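Local coordinates for protein tyrocidine synthase 3 (Brevibacillus parabrevis, PDB 4MRT) that probably serves as the peptidyl carrier domain of a nonribosomal peptide synthetase that builds tyrocidine, holding intermediates on a phosphopantetheine arm, at residues R24-S29 with A44-A49; A49-V54 with L62-L67; E15-E20 with R56-E61. The protein carries 1 engineered substitution. All coordinates share one frame; numbering follows the deposited sequence.

Contact 1: residues R24-S29 with A44-A49; sequences RVLGVS and ALKAMA. Engineered in segment 44-49: A44 (natural residue Ser). With COA (coenzyme A), chain D.
V25 and K46 meet without any ring between them; the flat groups here belong to the main chain, and no aromatic face or edge takes part. V25 CG1 lies 3.6 Å from the carbonyl atom K46 O. The two side chains run past each other in opposite directions, with V25 CG1 3.7 Å from K46 CB, and A49 CB, one turn further along helix 44-58, touches the same methyl at 4.2 Å. K46 sets out with CG anti to its own carbonyl carbon (chi1 -72°), continues extended, and bends only at its last torsion (chi4 -33°). That bend brings NZ to 3.5 Å from V25 O, a close polar approach but not a hydrogen bond; an ammonium near the C-terminal carbonyls of helix 13-26, which ends at L26 before the positive-phi G27, would probably be stabilised by the partial negative charge at this helix end. L26 meets the shaft of the lysine obliquely, CD2 lying 3.6 Å from K46 CD, and packs as well on I31, F37 and I40. V25 also reaches V50. On the first turn of helix 44-58, A44 N gives a hydrogen bond to O5A of coenzyme A (2.9 Å, 155°), and A44 CB lies 3.5 Å from O6A. A44 is an engineered substitution for the natural serine. The first turn of a helix, with a main-chain N-H given to one phosphate of coenzyme A, is consistent with the phosphopantetheine attachment site of a helical carrier-protein fold.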
loop_
_atom_site.group_PDB
_atom_site.type_symbol
_atom_site.label_atom_id
_atom_site.label_comp_id
_atom_site.label_asym_id
_atom_site.label_seq_id
_atom_site.Cartn_x
_atom_site.Cartn_y
_atom_site.Cartn_z
ATOM N N ARG A 24 -15.655 11.406 -5.492
ATOM C CA ARG A 24 -16.542 10.393 -4.955
ATOM C C ARG A 24 -15.768 9.212 -4.349
ATOM O O ARG A 24 -16.165 8.677 -3.320
ATOM C CB ARG A 24 -17.472 9.942 -6.090
ATOM C CG ARG A 24 -17.919 8.493 -6.145
ATOM C CD ARG A 24 -18.185 8.142 -7.601
ATOM N NE ARG A 24 -19.061 9.139 -8.237
ATOM C CZ ARG A 24 -19.090 9.427 -9.541
ATOM N NH1 ARG A 24 -18.288 8.812 -10.400
ATOM N NH2 ARG A 24 -19.932 10.347 -9.999
ATOM N N VAL A 25 -14.671 8.812 -4.999
ATOM C CA VAL A 25 -13.830 7.712 -4.515
ATOM C C VAL A 25 -13.085 8.163 -3.256
ATOM O O VAL A 25 -13.065 7.457 -2.259
ATOM C CB VAL A 25 -12.889 7.186 -5.637
ATOM C CG1 VAL A 25 -11.806 6.248 -5.093
ATOM C CG2 VAL A 25 -13.686 6.436 -6.681
ATOM N N LEU A 26 -12.528 9.364 -3.278
ATOM C CA LEU A 26 -11.713 9.856 -2.187
ATOM C C LEU A 26 -12.463 10.578 -1.057
ATOM O O LEU A 26 -11.891 10.808 0.010
ATOM C CB LEU A 26 -10.654 10.794 -2.742
ATOM C CG LEU A 26 -9.715 10.213 -3.793
ATOM C CD1 LEU A 26 -8.917 11.308 -4.455
ATOM C CD2 LEU A 26 -8.811 9.175 -3.157
ATOM N N GLY A 27 -13.718 10.959 -1.274
ATOM C CA GLY A 27 -14.467 11.751 -0.264
ATOM C C GLY A 27 -13.860 13.116 -0.025
ATOM O O GLY A 27 -13.773 13.587 1.117
ATOM N N VAL A 28 -13.389 13.753 -1.098
ATOM C CA VAL A 28 -12.797 15.079 -0.983
ATOM C C VAL A 28 -13.356 15.907 -2.119
ATOM O O VAL A 28 -13.663 15.383 -3.188
ATOM C CB VAL A 28 -11.228 15.093 -0.967
ATOM C CG1 VAL A 28 -10.649 13.761 -0.496
ATOM C CG2 VAL A 28 -10.632 15.479 -2.311
ATOM N N SER A 29 -13.498 17.200 -1.876
ATOM C CA SER A 29 -14.193 18.078 -2.813
ATOM C C SER A 29 -13.206 19.039 -3.475
ATOM O O SER A 29 -12.206 19.447 -2.864
ATOM C CB SER A 29 -15.290 18.844 -2.067
ATOM O OG SER A 29 -15.928 19.761 -2.936
ATOM N N ALA A 44 -3.825 2.324 -3.195
ATOM C CA ALA A 44 -4.010 1.290 -4.186
ATOM C C ALA A 44 -5.435 0.831 -4.344
ATOM O O ALA A 44 -5.899 0.686 -5.458
ATOM C CB ALA A 44 -3.137 0.103 -3.862
ATOM N N LEU A 45 -6.097 0.543 -3.233
ATOM C CA LEU A 45 -7.455 0.083 -3.265
ATOM C C LEU A 45 -8.349 1.108 -3.972
ATOM O O LEU A 45 -9.137 0.740 -4.836
ATOM C CB LEU A 45 -7.989 -0.234 -1.844
ATOM C CG LEU A 45 -9.313 -1.024 -1.869
ATOM C CD1 LEU A 45 -9.149 -2.268 -2.731
ATOM C CD2 LEU A 45 -9.801 -1.381 -0.461
ATOM N N LYS A 46 -8.193 2.372 -3.629
ATOM C CA LYS A 46 -8.969 3.439 -4.276
ATOM C C LYS A 46 -8.563 3.662 -5.745
ATOM O O LYS A 46 -9.385 4.081 -6.541
ATOM C CB LYS A 46 -8.864 4.735 -3.496
ATOM C CG LYS A 46 -9.633 4.699 -2.188
ATOM C CD LYS A 46 -9.508 6.033 -1.486
ATOM C CE LYS A 46 -10.188 6.084 -0.125
ATOM N NZ LYS A 46 -11.397 5.234 -0.082
ATOM N N ALA A 47 -7.304 3.367 -6.103
ATOM C CA ALA A 47 -6.891 3.421 -7.505
ATOM C C ALA A 47 -7.678 2.389 -8.324
ATOM O O ALA A 47 -8.020 2.667 -9.473
ATOM C CB ALA A 47 -5.379 3.203 -7.645
ATOM N N MET A 48 -7.986 1.221 -7.723
ATOM C CA MET A 48 -8.734 0.144 -8.417
ATOM C C MET A 48 -10.155 0.628 -8.689
ATOM O O MET A 48 -10.670 0.420 -9.766
ATOM C CB MET A 48 -8.885 -1.153 -7.607
ATOM C CG MET A 48 -7.643 -1.821 -7.044
ATOM S SD MET A 48 -6.384 -2.137 -8.274
ATOM C CE MET A 48 -5.423 -0.663 -7.998
ATOM N N ALA A 49 -10.786 1.188 -7.660
ATOM C CA ALA A 49 -12.098 1.796 -7.789
ATOM C C ALA A 49 -12.087 2.878 -8.857
ATOM O O ALA A 49 -13.031 2.958 -9.643
ATOM C CB ALA A 49 -12.560 2.378 -6.466
HETATM N N1A COA D . 6.810 -2.494 -4.090
HETATM C C2A COA D . 6.847 -2.668 -2.754
HETATM N N3A COA D . 6.617 -1.703 -1.866
HETATM C C4A COA D . 6.350 -0.444 -2.296
HETATM C C5A COA D . 6.306 -0.160 -3.733
HETATM C C6A COA D . 6.557 -1.282 -4.639
HETATM N N6A COA D . 6.527 -1.081 -5.971
HETATM N N7A COA D . 6.019 1.148 -3.882
HETATM C C8A COA D . 5.912 1.669 -2.640
HETATM N N9A COA D . 6.124 0.715 -1.702
HETATM C C1B COA D . 6.040 0.881 -0.230
HETATM C C2B COA D . 6.511 2.238 0.257
HETATM O O2B COA D . 7.304 2.032 1.444
HETATM C C3B COA D . 5.202 2.922 0.633
HETATM O O3B COA D . 5.338 3.855 1.695
HETATM P P3B COA D . 5.259 5.459 1.487
HETATM O O7A COA D . 4.785 6.008 2.798
HETATM O O8A COA D . 6.664 5.904 1.180
HETATM O O9A COA D . 4.325 5.645 0.335
HETATM C C4B COA D . 4.400 1.743 1.131
HETATM O O4B COA D . 4.666 0.731 0.193
HETATM C C5B COA D . 2.913 1.963 1.249
HETATM O O5B COA D . 2.287 0.684 1.320
HETATM P P1A COA D . 0.684 0.650 1.396
HETATM O O1A COA D . 0.244 1.475 2.569
HETATM O O2A COA D . 0.275 -0.802 1.380
HETATM O O3A COA D . 0.283 1.447 0.079
HETATM P P2A COA D . -0.872 0.979 -0.936
HETATM O O4A COA D . -1.830 -0.039 -0.334
HETATM O O5A COA D . -1.502 2.261 -1.504
HETATM O O6A COA D . -0.107 0.305 -2.205
HETATM C CBP COA D . 1.648 -0.842 -3.489
HETATM C CCP COA D . 1.288 0.045 -2.288
HETATM C CDP COA D . 0.620 -1.731 -4.172
HETATM C CEP COA D . 3.111 -0.999 -3.822
HETATM C CAP COA D . 1.418 0.316 -4.568
HETATM O OAP COA D . 2.070 1.552 -4.227
HETATM C C9P COA D . 1.860 0.030 -6.014
HETATM O O9P COA D . 1.261 -0.771 -6.732
HETATM N N8P COA D . 2.936 0.675 -6.480
HETATM C C7P COA D . 3.491 0.404 -7.805
HETATM C C6P COA D . 2.928 1.311 -8.888
HETATM C C5P COA D . 3.644 1.080 -10.214
HETATM O O5P COA D . 3.391 0.049 -10.809
HETATM N N4P COA D . 4.494 2.028 -10.679
HETATM C C3P COA D . 5.255 1.900 -11.934
HETATM C C2P COA D . 4.911 2.938 -13.010
HETATM S S1P COA D . 5.708 2.552 -14.613
#

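Contact 2: residues A49-V54 with L62-L67; sequences AVAAQV and LPLKVL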
loop_
_atom_site.group_PDB
_atom_site.type_symbol
_atom_site.label_atom_id
_atom_site.label_comp_id
_atom_site.label_asym_id
_atom_site.label_seq_id
_atom_site.Cartn_x
_atom_site.Cartn_y
_atom_site.Cartn_z
ATOM N N ALA A 49 -10.786 1.188 -7.660
ATOM C CA ALA A 49 -12.098 1.796 -7.789
ATOM C C ALA A 49 -12.087 2.878 -8.857
ATOM O O ALA A 49 -13.031 2.958 -9.643
ATOM C CB ALA A 49 -12.560 2.378 -6.466
ATOM N N VAL A 50 -11.045 3.706 -8.902
ATOM C CA VAL A 50 -10.938 4.700 -9.980
ATOM C C VAL A 50 -10.927 4.046 -11.360
ATOM O O VAL A 50 -11.650 4.504 -12.250
ATOM C CB VAL A 50 -9.728 5.649 -9.833
ATOM C CG1 VAL A 50 -9.489 6.468 -11.109
ATOM C CG2 VAL A 50 -9.931 6.578 -8.660
ATOM N N ALA A 51 -10.109 3.006 -11.541
ATOM C CA ALA A 51 -10.010 2.288 -12.812
ATOM C C ALA A 51 -11.311 1.563 -13.199
ATOM O O ALA A 51 -11.704 1.541 -14.374
ATOM C CB ALA A 51 -8.847 1.303 -12.763
ATOM N N ALA A 52 -11.990 0.975 -12.220
ATOM C CA ALA A 52 -13.308 0.375 -12.476
ATOM C C ALA A 52 -14.339 1.404 -13.019
ATOM O O ALA A 52 -15.090 1.113 -13.960
ATOM C CB ALA A 52 -13.838 -0.299 -11.225
ATOM N N GLN A 53 -14.360 2.596 -12.439
ATOM C CA GLN A 53 -15.339 3.608 -12.835
ATOM C C GLN A 53 -14.984 4.275 -14.164
ATOM O O GLN A 53 -15.877 4.761 -14.859
ATOM C CB GLN A 53 -15.517 4.661 -11.745
ATOM C CG GLN A 53 -15.601 4.033 -10.375
ATOM C CD GLN A 53 -16.461 4.773 -9.394
ATOM O OE1 GLN A 53 -16.829 4.225 -8.355
ATOM N NE2 GLN A 53 -16.783 6.017 -9.700
ATOM N N VAL A 54 -13.698 4.308 -14.516
ATOM C CA VAL A 54 -13.292 4.789 -15.842
ATOM C C VAL A 54 -13.758 3.807 -16.920
ATOM O O VAL A 54 -14.201 4.225 -17.978
ATOM C CB VAL A 54 -11.768 5.020 -15.937
ATOM C CG1 VAL A 54 -11.286 5.089 -17.388
ATOM C CG2 VAL A 54 -11.381 6.283 -15.198
ATOM N N LEU A 62 -8.100 1.230 -17.982
ATOM C CA LEU A 62 -7.036 2.050 -17.406
ATOM C C LEU A 62 -6.043 1.141 -16.686
ATOM O O LEU A 62 -6.305 0.721 -15.558
ATOM C CB LEU A 62 -7.621 3.070 -16.427
ATOM C CG LEU A 62 -6.671 3.991 -15.667
ATOM C CD1 LEU A 62 -5.749 4.701 -16.638
ATOM C CD2 LEU A 62 -7.447 4.998 -14.830
ATOM N N PRO A 63 -4.891 0.838 -17.324
ATOM C CA PRO A 63 -3.937 0.008 -16.599
ATOM C C PRO A 63 -3.484 0.738 -15.340
ATOM O O PRO A 63 -3.325 1.957 -15.328
ATOM C CB PRO A 63 -2.788 -0.178 -17.604
ATOM C CG PRO A 63 -3.394 0.130 -18.946
ATOM C CD PRO A 63 -4.362 1.238 -18.638
ATOM N N LEU A 64 -3.332 0.000 -14.257
ATOM C CA LEU A 64 -3.005 0.621 -12.994
ATOM C C LEU A 64 -1.666 1.311 -13.031
ATOM O O LEU A 64 -1.510 2.372 -12.427
ATOM C CB LEU A 64 -3.088 -0.379 -11.857
ATOM C CG LEU A 64 -4.484 -0.542 -11.245
ATOM C CD1 LEU A 64 -5.029 0.786 -10.746
ATOM C CD2 LEU A 64 -5.483 -1.181 -12.193
ATOM N N LYS A 65 -0.711 0.723 -13.748
ATOM C CA LYS A 65 0.627 1.282 -13.864
ATOM C C LYS A 65 0.591 2.686 -14.473
ATOM O O LYS A 65 1.403 3.528 -14.127
ATOM C CB LYS A 65 1.561 0.354 -14.673
ATOM C CG LYS A 65 1.362 0.384 -16.185
ATOM C CD LYS A 65 1.899 -0.857 -16.890
ATOM C CE LYS A 65 3.364 -1.100 -16.559
ATOM N NZ LYS A 65 4.041 -1.968 -17.571
ATOM N N VAL A 66 -0.365 2.936 -15.364
ATOM C CA VAL A 66 -0.563 4.270 -15.927
ATOM C C VAL A 66 -1.030 5.282 -14.883
ATOM O O VAL A 66 -0.511 6.401 -14.823
ATOM C CB VAL A 66 -1.542 4.220 -17.115
ATOM C CG1 VAL A 66 -1.960 5.630 -17.534
ATOM C CG2 VAL A 66 -0.886 3.473 -18.270
ATOM N N LEU A 67 -1.996 4.903 -14.046
ATOM C CA LEU A 67 -2.449 5.783 -12.975
ATOM C C LEU A 67 -1.313 6.119 -12.007
ATOM O O LEU A 67 -1.139 7.267 -11.594
ATOM C CB LEU A 67 -3.631 5.137 -12.254
ATOM C CG LEU A 67 -4.286 5.883 -11.092
ATOM C CD1 LEU A 67 -4.405 7.385 -11.314
ATOM C CD2 LEU A 67 -5.658 5.275 -10.861
HETATM O O HOH W 1 -10.224 0.408 -16.357
#
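The short helix 64-69 of the carrier-protein bundle and the loop leading into it are laid against the middle of helix 44-58, where A51 meets L62 and L64. A51 is small enough to let the chain come close: its CB lies 3.8 Å from the carbonyl atom L62 O and 4.2 Å from L62 CB, and L64 CD2 reaches the same methyl at 4.2 Å. No direct hydrogen bond joins the segments. One water bridges them, donating to A51 O at 2.7 Å and accepting from L62 N at 2.8 Å, and so serves the amide of a residue that precedes the helix. P63 follows as the N-cap residue, and its carbonyl takes weak bonds from V66 N and L67 N in the first turn. L62 holds CG anti to its backbone N (chi1 177°), which carries CD2 in among the valines. V54 CG2 meets this methyl at 4.2 Å, the two side chains crossing at about a right angle, and V50 CG1 stands further off. A second right-angled crossing comes one turn back on helix 44-58, where L67 CD2 touches V50 CG1 at 4.0 Å. Valine branches, leucine methyls and an alanine thus make a buried, largely apolar interface with one water bridge between main-chain groups. K65, on the same short helix, belongs to the coenzyme A pocket, and A51 and L64 also pack on aromatic side chains of another protein's chain. Within the bundle, which has no strands, helix 73-81 offers L76 to L62 and L67 and V80 to V54, while W22 and L18 of helix 13-26 cover V50 and V54.

Contact 3: residues E15-E20 with R56-E61; sequences ESKLAE and REYQVE
K17 and E57 have the nearest CA atoms across the contact, 9.1 Å apart, so side chains bridge a fairly wide gap between helix 13-26 and the last turn of helix 44-58, which Q59 ends with a positive phi. K17 starts with CG anti to the backbone N (chi1 -177°) and then bends at each of its next three torsions, folding across E57 at about a right angle. The carboxylate comes alongside the end of the lysine: E57 OE1 is 3.0 Å from K17 CE and 3.9 Å from K17 NZ, a long salt bridge in which the methylene lies nearer than the charged nitrogen. E57 likewise has CG anti to its backbone N (chi1 -173°), where CG lies over one face of the Y58 ring, 3.5 Å above the plane and off the ring centre; the bend at chi2 (62°) then turns the carboxylate. The tyrosine reaches across to the root of the lysine, with Y58 OH 3.4 Å from K17 CB and 3.5 Å from K17 CG, van der Waals contacts rather than bonds. Deeper in, L18 CD2 approaches Y58 CE2 at 4.4 Å, obliquely to the ring. With an alanine in place of K17, E57 would probably lose this ammonium partner and Y58 OH the cover of the lysine CG, CB alone remaining beside it. V80 of helix 73-81 also packs on Y58, while A77 borders L18. Neighbouring R56 makes a salt bridge to an acidic side chain of another protein's chain. The chemistry is therefore graded: an apolar leucine-tyrosine contact inside, aliphatic lysine carbons against the phenol, and a loose ion pair at the solvent-exposed side, which probably adds mild electrostatic attraction more than a precise fix.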
loop_
_atom_site.group_PDB
_atom_site.type_symbol
_atom_site.label_atom_id
_atom_site.label_comp_id
_atom_site.label_asym_id
_atom_site.label_seq_id
_atom_site.Cartn_x
_atom_site.Cartn_y
_atom_site.Cartn_z
ATOM N N GLU A 15 -12.032 15.865 -17.956
ATOM C CA GLU A 15 -11.382 16.254 -16.720
ATOM C C GLU A 15 -12.408 16.411 -15.597
ATOM O O GLU A 15 -12.186 15.916 -14.488
ATOM C CB GLU A 15 -10.580 17.532 -16.908
ATOM C CG GLU A 15 -9.379 17.327 -17.820
ATOM C CD GLU A 15 -8.679 18.605 -18.189
ATOM O OE1 GLU A 15 -9.268 19.694 -17.990
ATOM O OE2 GLU A 15 -7.536 18.512 -18.688
ATOM N N SER A 16 -13.543 17.062 -15.886
ATOM C CA SER A 16 -14.519 17.334 -14.836
ATOM C C SER A 16 -15.135 16.038 -14.329
ATOM O O SER A 16 -15.295 15.879 -13.130
ATOM C CB SER A 16 -15.600 18.341 -15.283
ATOM O OG SER A 16 -15.801 18.273 -16.680
ATOM N N LYS A 17 -15.424 15.113 -15.237
ATOM C CA LYS A 17 -15.997 13.830 -14.891
ATOM C C LYS A 17 -15.027 12.987 -14.049
ATOM O O LYS A 17 -15.399 12.445 -13.011
ATOM C CB LYS A 17 -16.389 13.081 -16.172
ATOM C CG LYS A 17 -17.072 11.750 -15.957
ATOM C CD LYS A 17 -18.220 11.900 -14.969
ATOM C CE LYS A 17 -19.398 10.994 -15.291
ATOM N NZ LYS A 17 -20.689 11.718 -15.092
ATOM N N LEU A 18 -13.778 12.912 -14.493
ATOM C CA LEU A 18 -12.733 12.252 -13.735
ATOM C C LEU A 18 -12.554 12.874 -12.357
ATOM O O LEU A 18 -12.281 12.166 -11.381
ATOM C CB LEU A 18 -11.412 12.308 -14.505
ATOM C CG LEU A 18 -11.355 11.391 -15.721
ATOM C CD1 LEU A 18 -10.022 11.532 -16.445
ATOM C CD2 LEU A 18 -11.616 9.945 -15.320
ATOM N N ALA A 19 -12.701 14.197 -12.282
ATOM C CA ALA A 19 -12.664 14.887 -10.994
ATOM C C ALA A 19 -13.818 14.417 -10.141
ATOM O O ALA A 19 -13.645 14.218 -8.943
ATOM C CB ALA A 19 -12.700 16.395 -11.164
ATOM N N GLU A 20 -14.981 14.202 -10.761
ATOM C CA GLU A 20 -16.177 13.798 -10.014
ATOM C C GLU A 20 -15.990 12.369 -9.532
ATOM O O GLU A 20 -16.332 12.020 -8.400
ATOM C CB GLU A 20 -17.470 13.907 -10.845
ATOM C CG GLU A 20 -17.798 15.251 -11.520
ATOM C CD GLU A 20 -17.292 16.514 -10.813
ATOM O OE1 GLU A 20 -17.416 16.616 -9.569
ATOM O OE2 GLU A 20 -16.802 17.442 -11.516
ATOM N N ARG A 56 -16.378 1.765 -16.627
ATOM C CA ARG A 56 -17.831 1.900 -16.636
ATOM C C ARG A 56 -18.296 3.159 -17.377
ATOM O O ARG A 56 -19.323 3.150 -18.057
ATOM C CB ARG A 56 -18.362 1.907 -15.201
ATOM C CG ARG A 56 -19.805 2.373 -15.059
ATOM C CD ARG A 56 -20.389 2.067 -13.684
ATOM N NE ARG A 56 -19.370 2.096 -12.630
ATOM C CZ ARG A 56 -19.093 1.094 -11.791
ATOM N NH1 ARG A 56 -19.777 -0.051 -11.826
ATOM N NH2 ARG A 56 -18.129 1.248 -10.885
ATOM N N GLU A 57 -17.540 4.241 -17.241
ATOM C CA GLU A 57 -17.892 5.495 -17.871
ATOM C C GLU A 57 -17.508 5.523 -19.348
ATOM O O GLU A 57 -18.308 5.919 -20.178
ATOM C CB GLU A 57 -17.242 6.666 -17.135
ATOM C CG GLU A 57 -17.694 8.039 -17.614
ATOM C CD GLU A 57 -19.181 8.284 -17.403
ATOM O OE1 GLU A 57 -19.647 8.160 -16.248
ATOM O OE2 GLU A 57 -19.879 8.617 -18.391
ATOM N N TYR A 58 -16.295 5.097 -19.675
ATOM C CA TYR A 58 -15.752 5.317 -21.003
ATOM C C TYR A 58 -15.394 4.051 -21.769
ATOM O O TYR A 58 -14.801 4.143 -22.832
ATOM C CB TYR A 58 -14.482 6.156 -20.907
ATOM C CG TYR A 58 -14.658 7.543 -20.358
ATOM C CD1 TYR A 58 -15.087 8.597 -21.171
ATOM C CD2 TYR A 58 -14.357 7.815 -19.037
ATOM C CE1 TYR A 58 -15.227 9.884 -20.661
ATOM C CE2 TYR A 58 -14.490 9.085 -18.522
ATOM C CZ TYR A 58 -14.923 10.121 -19.327
ATOM O OH TYR A 58 -15.037 11.378 -18.766
ATOM N N GLN A 59 -15.725 2.879 -21.239
ATOM C CA GLN A 59 -15.304 1.602 -21.852
ATOM C C GLN A 59 -13.808 1.554 -22.131
ATOM O O GLN A 59 -13.380 0.887 -23.087
ATOM C CB GLN A 59 -16.064 1.312 -23.163
ATOM C CG GLN A 59 -17.505 1.793 -23.211
ATOM C CD GLN A 59 -18.282 1.467 -21.954
ATOM O OE1 GLN A 59 -17.992 0.490 -21.257
ATOM N NE2 GLN A 59 -19.271 2.295 -21.648
ATOM N N VAL A 60 -13.023 2.253 -21.305
ATOM C CA VAL A 60 -11.573 2.296 -21.460
ATOM C C VAL A 60 -10.902 1.546 -20.305
ATOM O O VAL A 60 -11.230 1.742 -19.133
ATOM C CB VAL A 60 -11.033 3.744 -21.526
ATOM C CG1 VAL A 60 -9.503 3.755 -21.606
ATOM C CG2 VAL A 60 -11.635 4.487 -22.710
ATOM N N GLU A 61 -9.967 0.685 -20.671
ATOM C CA GLU A 61 -9.169 -0.074 -19.728
ATOM C C GLU A 61 -8.057 0.839 -19.252
ATOM O O GLU A 61 -7.185 1.208 -20.032
ATOM C CB GLU A 61 -8.559 -1.294 -20.422
ATOM C CG GLU A 61 -8.186 -2.423 -19.480
ATOM C CD GLU A 61 -9.301 -3.446 -19.330
ATOM O OE1 GLU A 61 -8.984 -4.652 -19.226
ATOM O OE2 GLU A 61 -10.491 -3.051 -19.319
#

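How the contacts relate
The three contacts sit 10 to 13 Å apart, centre to centre, and all use helix 44-58. Contacts 1 and 3 join this helix to helix 13-26 near opposite ends of their shared interface; contact 2 adds helix 64-69. Along the chain contact 1 falls wholly within the span between 15-20 and 56-61, contact 2 follows contact 1 in series through the shared A49, and contacts 2 and 3 interleave. M48 and A47 pack on L64, linking contacts 1 and 2, and V54 CG1 against V60 O links contacts 2 and 3. The central helix thus ties one continuous bundle together, with coenzyme A bound at its N-terminal end.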